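Long-range contact in major capsid protein P2 (Pseudoalteromonas phage pm2, PDB 2VVF), which forms the trimeric double jelly-roll capsomers that build the protein shell of this lipid-containing marine bacteriophage: residues G26-V39 and G126-T139. Numbering follows the deposited sequence.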
ATOM      1  N   GLY A  26       5.646 -28.751 -13.784  1.00 31.91           N
ATOM      2  CA  GLY A  26       5.250 -29.383 -12.532  1.00 31.57           C
ATOM      3  C   GLY A  26       4.714 -28.402 -11.493  1.00 35.28           C
ATOM      4  O   GLY A  26       3.699 -28.668 -10.849  1.00 34.78           O
ATOM      5  N   GLN A  27       5.406 -27.279 -11.319  1.00 31.84           N
ATOM      6  CA  GLN A  27       5.007 -26.291 -10.319  1.00 31.48           C
ATOM      7  C   GLN A  27       4.463 -24.993 -10.906  1.00 34.11           C
ATOM      8  O   GLN A  27       4.181 -24.905 -12.100  1.00 33.62           O
ATOM      9  CB  GLN A  27       6.169 -25.993  -9.366  1.00 32.97           C
ATOM     10  CG  GLN A  27       6.980 -27.219  -8.973  1.00 52.77           C
ATOM     11  CD  GLN A  27       6.568 -27.785  -7.626  1.00 78.91           C
ATOM     12  OE1 GLN A  27       5.382 -27.847  -7.303  1.00 76.25           O
ATOM     13  NE2 GLN A  27       7.548 -28.204  -6.836  1.00 72.78           N
ATOM     14  N   THR A  28       4.316 -23.990 -10.046  1.00 29.73           N
ATOM     15  CA  THR A  28       3.804 -22.685 -10.444  1.00 28.93           C
ATOM     16  C   THR A  28       4.894 -21.622 -10.337  1.00 32.07           C
ATOM     17  O   THR A  28       5.587 -21.532  -9.326  1.00 31.62           O
ATOM     18  CB  THR A  28       2.582 -22.290  -9.597  1.00 34.65           C
ATOM     19  OG1 THR A  28       1.485 -23.161  -9.898  1.00 33.42           O
ATOM     20  CG2 THR A  28       2.181 -20.850  -9.872  1.00 32.61           C
ATOM     21  N   TYR A  29       5.034 -20.814 -11.383  1.00 28.06           N
ATOM     22  CA  TYR A  29       6.023 -19.742 -11.397  1.00 27.44           C
ATOM     23  C   TYR A  29       5.341 -18.406 -11.130  1.00 30.70           C
ATOM     24  O   TYR A  29       4.608 -17.893 -11.976  1.00 30.16           O
ATOM     25  CB  TYR A  29       6.747 -19.692 -12.745  1.00 28.59           C
ATOM     26  CG  TYR A  29       7.634 -20.885 -13.011  1.00 30.25           C
ATOM     27  CD1 TYR A  29       8.960 -20.897 -12.598  1.00 32.11           C
ATOM     28  CD2 TYR A  29       7.144 -22.004 -13.674  1.00 30.98           C
ATOM     29  CE1 TYR A  29       9.773 -21.991 -12.835  1.00 32.79           C
ATOM     30  CE2 TYR A  29       7.949 -23.100 -13.920  1.00 31.89           C
ATOM     31  CZ  TYR A  29       9.262 -23.089 -13.497  1.00 39.12           C
ATOM     32  OH  TYR A  29      10.068 -24.178 -13.737  1.00 40.20           O
ATOM     33  N   GLU A  30       5.582 -17.849  -9.950  1.00 26.76           N
ATOM     34  CA  GLU A  30       4.995 -16.568  -9.582  1.00 26.32           C
ATOM     35  C   GLU A  30       5.822 -15.419 -10.147  1.00 29.70           C
ATOM     36  O   GLU A  30       5.278 -14.449 -10.679  1.00 29.16           O
ATOM     37  CB  GLU A  30       4.901 -16.449  -8.061  1.00 27.69           C
ATOM     38  CG  GLU A  30       4.280 -17.658  -7.387  1.00 36.91           C
ATOM     39  CD  GLU A  30       3.884 -17.382  -5.951  1.00 54.64           C
ATOM     40  OE1 GLU A  30       4.432 -16.433  -5.354  1.00 49.02           O
ATOM     41  OE2 GLU A  30       3.025 -18.115  -5.419  1.00 48.15           O
ATOM     42  N   VAL A  31       7.141 -15.539 -10.025  1.00 26.08           N
ATOM     43  CA  VAL A  31       8.059 -14.523 -10.527  1.00 25.75           C
ATOM     44  C   VAL A  31       9.350 -15.157 -11.025  1.00 29.64           C
ATOM     45  O   VAL A  31       9.830 -16.143 -10.462  1.00 29.26           O
ATOM     46  CB  VAL A  31       8.366 -13.447  -9.464  1.00 29.40           C
ATOM     47  CG1 VAL A  31       9.170 -12.312 -10.077  1.00 28.99           C
ATOM     48  CG2 VAL A  31       7.082 -12.922  -8.839  1.00 29.21           C
ATOM     49  N   ILE A  32       9.912 -14.577 -12.080  1.00 25.85           N
ATOM     50  CA  ILE A  32      11.171 -15.047 -12.641  1.00 25.33           C
ATOM     51  C   ILE A  32      12.132 -13.865 -12.747  1.00 28.65           C
ATOM     52  O   ILE A  32      11.899 -12.928 -13.512  1.00 28.00           O
ATOM     53  CB  ILE A  32      10.969 -15.749 -14.000  1.00 28.31           C
ATOM     54  CG1 ILE A  32      10.395 -17.153 -13.790  1.00 28.64           C
ATOM     55  CG2 ILE A  32      12.284 -15.811 -14.766  1.00 28.86           C
ATOM     56  CD1 ILE A  32       9.819 -17.774 -15.043  1.00 35.02           C
ATOM     57  N   ASP A  33      13.193 -13.901 -11.946  1.00 25.01           N
ATOM     58  CA  ASP A  33      14.180 -12.827 -11.935  1.00 24.80           C
ATOM     59  C   ASP A  33      15.319 -13.104 -12.909  1.00 28.51           C
ATOM     60  O   ASP A  33      16.098 -14.036 -12.720  1.00 28.06           O
ATOM     61  CB  ASP A  33      14.723 -12.610 -10.520  1.00 26.53           C
ATOM     62  CG  ASP A  33      13.619 -12.449  -9.489  1.00 36.36           C
ATOM     63  OD1 ASP A  33      12.657 -11.699  -9.756  1.00 37.00           O
ATOM     64  OD2 ASP A  33      13.711 -13.076  -8.413  1.00 42.02           O
ATOM     65  N   LEU A  34      15.410 -12.286 -13.952  1.00 25.05           N
ATOM     66  CA  LEU A  34      16.450 -12.449 -14.958  1.00 24.86           C
ATOM     67  C   LEU A  34      17.581 -11.444 -14.777  1.00 29.15           C
ATOM     68  O   LEU A  34      17.388 -10.240 -14.938  1.00 28.74           O
ATOM     69  CB  LEU A  34      15.862 -12.336 -16.368  1.00 24.85           C
ATOM     70  CG  LEU A  34      16.863 -12.400 -17.526  1.00 29.38           C
ATOM     71  CD1 LEU A  34      17.483 -13.785 -17.627  1.00 29.35           C
ATOM     72  CD2 LEU A  34      16.196 -12.007 -18.837  1.00 31.81           C
ATOM     73  N   ARG A  35      18.763 -11.951 -14.445  1.00 25.98           N
ATOM     74  CA  ARG A  35      19.937 -11.110 -14.259  1.00 25.84           C
ATOM     75  C   ARG A  35      20.689 -11.004 -15.581  1.00 30.29           C
ATOM     76  O   ARG A  35      20.892 -12.001 -16.268  1.00 29.97           O
ATOM     77  CB  ARG A  35      20.846 -11.698 -13.175  1.00 25.28           C
ATOM     78  CG  ARG A  35      22.032 -10.819 -12.810  1.00 31.98           C
ATOM     79  CD  ARG A  35      22.785 -11.378 -11.615  1.00 36.07           C
ATOM     80  NE  ARG A  35      22.123 -11.069 -10.349  1.00 40.11           N
ATOM     81  CZ  ARG A  35      22.033  -9.849  -9.831  1.00 51.92           C
ATOM     82  NH1 ARG A  35      22.558  -8.814 -10.470  1.00 38.81           N
ATOM     83  NH2 ARG A  35      21.416  -9.662  -8.674  1.00 38.49           N
ATOM     84  N   TYR A  36      21.081  -9.788 -15.944  1.00 27.29           N
ATOM     85  CA  TYR A  36      21.785  -9.560 -17.200  1.00 27.18           C
ATOM     86  C   TYR A  36      22.987  -8.642 -17.028  1.00 31.46           C
ATOM     87  O   TYR A  36      22.999  -7.764 -16.164  1.00 31.11           O
ATOM     88  CB  TYR A  36      20.834  -8.966 -18.241  1.00 28.40           C
ATOM     89  CG  TYR A  36      20.286  -7.608 -17.853  1.00 30.20           C
ATOM     90  CD1 TYR A  36      19.078  -7.492 -17.175  1.00 32.09           C
ATOM     91  CD2 TYR A  36      20.990  -6.445 -18.144  1.00 30.91           C
ATOM     92  CE1 TYR A  36      18.579  -6.252 -16.806  1.00 32.73           C
ATOM     93  CE2 TYR A  36      20.500  -5.201 -17.775  1.00 31.77           C
ATOM     94  CZ  TYR A  36      19.295  -5.110 -17.109  1.00 38.74           C
ATOM     95  OH  TYR A  36      18.808  -3.875 -16.746  1.00 39.02           O
ATOM     96  N   SER A  37      23.990  -8.844 -17.873  1.00 28.29           N
ATOM     97  CA  SER A  37      25.201  -8.034 -17.858  1.00 28.19           C
ATOM     98  C   SER A  37      25.940  -8.240 -19.176  1.00 32.34           C
ATOM     99  O   SER A  37      25.838  -9.302 -19.792  1.00 31.94           O
ATOM    100  CB  SER A  37      26.092  -8.411 -16.671  1.00 31.76           C
ATOM    101  OG  SER A  37      26.940  -9.501 -16.988  1.00 41.24           O
ATOM    102  N   GLY A  38      26.657  -7.214 -19.621  1.00 29.05           N
ATOM    103  CA  GLY A  38      27.381  -7.287 -20.884  1.00 28.92           C
ATOM    104  C   GLY A  38      26.403  -7.134 -22.046  1.00 33.02           C
ATOM    105  O   GLY A  38      26.730  -7.427 -23.197  1.00 32.53           O
ATOM    106  N   VAL A  39      25.198  -6.675 -21.729  1.00 29.64           N
ATOM    107  CA  VAL A  39      24.157  -6.470 -22.729  1.00 29.37           C
ATOM    108  C   VAL A  39      23.075  -5.555 -22.164  1.00 33.15           C
ATOM    109  O   VAL A  39      22.813  -5.566 -20.963  1.00 32.55           O
ATOM    110  CB  VAL A  39      23.552  -7.813 -23.198  1.00 33.17           C
ATOM    111  CG1 VAL A  39      22.795  -8.489 -22.060  1.00 32.93           C
ATOM    112  CG2 VAL A  39      22.642  -7.598 -24.392  1.00 32.93           C
ATOM    113  N   GLY A 126      29.280  -8.461 -24.049  1.00 38.46           N
ATOM    114  CA  GLY A 126      29.659  -9.779 -23.548  1.00 37.96           C
ATOM    115  C   GLY A 126      28.518 -10.341 -22.705  1.00 40.86           C
ATOM    116  O   GLY A 126      28.651 -10.518 -21.494  1.00 40.36           O
ATOM    117  N   PRO A 127      27.393 -10.599 -23.364  1.00 36.62           N
ATOM    118  CA  PRO A 127      26.187 -11.097 -22.709  1.00 36.04           C
ATOM    119  C   PRO A 127      26.400 -12.164 -21.639  1.00 38.68           C
ATOM    120  O   PRO A 127      27.125 -13.139 -21.841  1.00 38.27           O
ATOM    121  CB  PRO A 127      25.364 -11.662 -23.871  1.00 37.82           C
ATOM    122  CG  PRO A 127      26.361 -11.979 -24.922  1.00 42.37           C
ATOM    123  CD  PRO A 127      27.419 -10.930 -24.799  1.00 38.03           C
ATOM    124  N   LYS A 128      25.731 -11.968 -20.506  1.00 34.24           N
ATOM    125  CA  LYS A 128      25.772 -12.900 -19.384  1.00 33.58           C
ATOM    126  C   LYS A 128      24.380 -12.892 -18.762  1.00 36.16           C
ATOM    127  O   LYS A 128      23.927 -11.866 -18.259  1.00 35.82           O
ATOM    128  CB  LYS A 128      26.807 -12.453 -18.348  1.00 36.18           C
ATOM    129  CG  LYS A 128      28.118 -13.222 -18.400  1.00 50.56           C
ATOM    130  CD  LYS A 128      29.270 -12.381 -17.875  1.00 60.21           C
ATOM    131  CE  LYS A 128      30.592 -12.805 -18.494  1.00 70.19           C
ATOM    132  NZ  LYS A 128      31.755 -12.364 -17.675  1.00 78.95           N
ATOM    133  N   LEU A 129      23.686 -14.020 -18.835  1.00 31.74           N
ATOM    134  CA  LEU A 129      22.331 -14.098 -18.307  1.00 30.93           C
ATOM    135  C   LEU A 129      22.076 -15.320 -17.435  1.00 33.31           C
ATOM    136  O   LEU A 129      22.452 -16.440 -17.780  1.00 32.71           O
ATOM    137  CB  LEU A 129      21.307 -14.047 -19.443  1.00 30.96           C
ATOM    138  CG  LEU A 129      21.463 -12.914 -20.458  1.00 35.60           C
ATOM    139  CD1 LEU A 129      21.219 -13.427 -21.870  1.00 35.81           C
ATOM    140  CD2 LEU A 129      20.518 -11.770 -20.129  1.00 37.90           C
ATOM    141  N   SER A 130      21.412 -15.087 -16.308  1.00 28.91           N
ATOM    142  CA  SER A 130      21.052 -16.149 -15.377  1.00 28.20           C
ATOM    143  C   SER A 130      19.641 -15.865 -14.876  1.00 30.92           C
ATOM    144  O   SER A 130      19.167 -14.731 -14.953  1.00 30.48           O
ATOM    145  CB  SER A 130      22.031 -16.195 -14.202  1.00 31.31           C
ATOM    146  OG  SER A 130      22.146 -14.923 -13.588  1.00 39.63           O
ATOM    147  N   ALA A 131      18.966 -16.893 -14.376  1.00 26.47           N
ATOM    148  CA  ALA A 131      17.602 -16.723 -13.900  1.00 25.75           C
ATOM    149  C   ALA A 131      17.322 -17.419 -12.575  1.00 28.50           C
ATOM    150  O   ALA A 131      17.863 -18.489 -12.289  1.00 27.80           O
ATOM    151  CB  ALA A 131      16.609 -17.181 -14.962  1.00 26.44           C
ATOM    152  N   ILE A 132      16.458 -16.800 -11.779  1.00 24.34           N
ATOM    153  CA  ILE A 132      16.044 -17.343 -10.494  1.00 23.84           C
ATOM    154  C   ILE A 132      14.523 -17.433 -10.509  1.00 27.14           C
ATOM    155  O   ILE A 132      13.850 -16.548 -11.033  1.00 26.60           O
ATOM    156  CB  ILE A 132      16.538 -16.466  -9.325  1.00 26.96           C
ATOM    157  CG1 ILE A 132      18.021 -16.727  -9.047  1.00 27.31           C
ATOM    158  CG2 ILE A 132      15.701 -16.720  -8.075  1.00 27.53           C
ATOM    159  CD1 ILE A 132      18.644 -15.744  -8.078  1.00 33.33           C
ATOM    160  N   ALA A 133      13.982 -18.511  -9.954  1.00 23.45           N
ATOM    161  CA  ALA A 133      12.539 -18.701  -9.947  1.00 23.08           C
ATOM    162  C   ALA A 133      11.915 -18.712  -8.556  1.00 27.11           C
ATOM    163  O   ALA A 133      12.372 -19.418  -7.656  1.00 26.55           O
ATOM    164  CB  ALA A 133      12.164 -19.965 -10.704  1.00 23.75           C
ATOM    165  N   GLN A 134      10.851 -17.931  -8.398  1.00 23.82           N
ATOM    166  CA  GLN A 134      10.092 -17.900  -7.156  1.00 23.68           C
ATOM    167  C   GLN A 134       8.847 -18.729  -7.452  1.00 28.34           C
ATOM    168  O   GLN A 134       7.915 -18.256  -8.105  1.00 28.08           O
ATOM    169  CB  GLN A 134       9.695 -16.467  -6.796  1.00 24.81           C
ATOM    170  CG  GLN A 134      10.861 -15.500  -6.711  1.00 32.47           C
ATOM    171  CD  GLN A 134      10.428 -14.119  -6.273  1.00 43.78           C
ATOM    172  OE1 GLN A 134       9.476 -13.970  -5.511  1.00 37.92           O
ATOM    173  NE2 GLN A 134      11.121 -13.097  -6.762  1.00 33.87           N
ATOM    174  N   LYS A 135       8.869 -19.990  -7.038  1.00 25.32           N
ATOM    175  CA  LYS A 135       7.775 -20.900  -7.340  1.00 25.25           C
ATOM    176  C   LYS A 135       6.879 -21.251  -6.160  1.00 29.91           C
ATOM    177  O   LYS A 135       7.189 -20.955  -5.006  1.00 29.48           O
ATOM    178  CB  LYS A 135       8.309 -22.179  -7.989  1.00 27.48           C
ATOM    179  CG  LYS A 135       9.556 -21.978  -8.836  1.00 37.63           C
ATOM    180  CD  LYS A 135      10.239 -23.302  -9.136  1.00 45.54           C
ATOM    181  CE  LYS A 135       9.233 -24.349  -9.585  1.00 53.81           C
ATOM    182  NZ  LYS A 135       9.880 -25.661  -9.867  1.00 61.54           N
ATOM    183  N   SER A 136       5.763 -21.897  -6.476  1.00 27.01           N
ATOM    184  CA  SER A 136       4.798 -22.341  -5.482  1.00 27.05           C
ATOM    185  C   SER A 136       4.153 -23.620  -6.008  1.00 31.58           C
ATOM    186  O   SER A 136       4.466 -24.066  -7.112  1.00 31.08           O
ATOM    187  CB  SER A 136       3.738 -21.262  -5.240  1.00 30.59           C
ATOM    188  OG  SER A 136       2.880 -21.115  -6.360  1.00 39.40           O
ATOM    189  N   VAL A 137       3.257 -24.210  -5.222  1.00 28.79           N
ATOM    190  CA  VAL A 137       2.592 -25.445  -5.622  1.00 28.96           C
ATOM    191  C   VAL A 137       2.019 -25.385  -7.038  1.00 33.66           C
ATOM    192  O   VAL A 137       1.527 -24.345  -7.481  1.00 33.51           O
ATOM    193  CB  VAL A 137       1.547 -25.903  -4.587  1.00 32.88           C
ATOM    194  CG1 VAL A 137       0.229 -25.186  -4.806  1.00 32.62           C
ATOM    195  CG2 VAL A 137       1.362 -27.412  -4.651  1.00 32.67           C
ATOM    196  N   GLY A 138       2.099 -26.508  -7.745  1.00 30.39           N
ATOM    197  CA  GLY A 138       1.635 -26.598  -9.125  1.00 30.24           C
ATOM    198  C   GLY A 138       0.148 -26.324  -9.328  1.00 34.22           C
ATOM    199  O   GLY A 138      -0.692 -26.730  -8.525  1.00 33.78           O
ATOM    200  N   THR A 139      -0.159 -25.650 -10.432  1.00 30.91           N
ATOM    201  CA  THR A 139      -1.529 -25.333 -10.821  1.00 30.63           C
ATOM    202  C   THR A 139      -1.565 -25.295 -12.344  1.00 34.60           C
ATOM    203  O   THR A 139      -0.521 -25.176 -12.987  1.00 34.39           O
ATOM    204  CB  THR A 139      -1.987 -23.975 -10.244  1.00 38.05           C
ATOM    205  OG1 THR A 139      -1.257 -22.911 -10.872  1.00 37.59           O
ATOM    206  CG2 THR A 139      -1.765 -23.923  -8.743  1.00 36.07           C
TER
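Strands 28-37 and 128-136 are antiparallel neighbours in one sheet of the N-terminal jelly roll. Their pairing is interrupted by a classic beta bulge, where Glu30 and Val31 both face Gln134. Gln134 O takes Glu30 N at 3.0 Å and, more weakly, Val31 N. Gln134 N returns a nearly straight bond (173°) to Val31 O. From there hydrogen-bonded pairs run through Asp33-Ile132 and Arg35-Ser130, and the bonds weaken at Ser37-Lys128.

On the face with Val31 and Asp33, Gln134 carries the main side-chain contact. CG lies anti to its carbonyl carbon (chi1 -55°) and the chain runs on extended alongside Val31. This brings NE2 to the syn lone pair of Asp33 OD2 at 3.1 Å. The oxygen lies almost in the amide plane, while the carboxylate is turned 54° from it. Asp33 OD1 is hydrogen-bonded to Ser82 of the same chain and to Gln209 of the second subunit. Gln209 of that subunit also accepts from Gln134 NE2, and its Tyr210 binds Gln134 OE1, so the pair is built into a subunit interface of the trimer.

The other face is mostly apolar and turns toward strand 114-120 of the facing sheet. Ala133 CB sits at the edge of the Tyr29 ring, 3.8 Å from CE1. Lys135 runs beside the same ring, then crosses Gln27, its CE 3.5 Å from Gln27 CB. Leu129 CD2 packs 3.4 Å from Tyr36 CB.

Before the bulge on strand 28-37, Thr28 OG1 donates to Val137 O at 2.7 Å. This tethers the chain leaving strand 128-136 toward Thr139, which lies near the bound calcium ion. Such long antiparallel pairs, in one sheet packed against a second, build the jelly roll, which occurs twice in double jelly-roll capsid proteins.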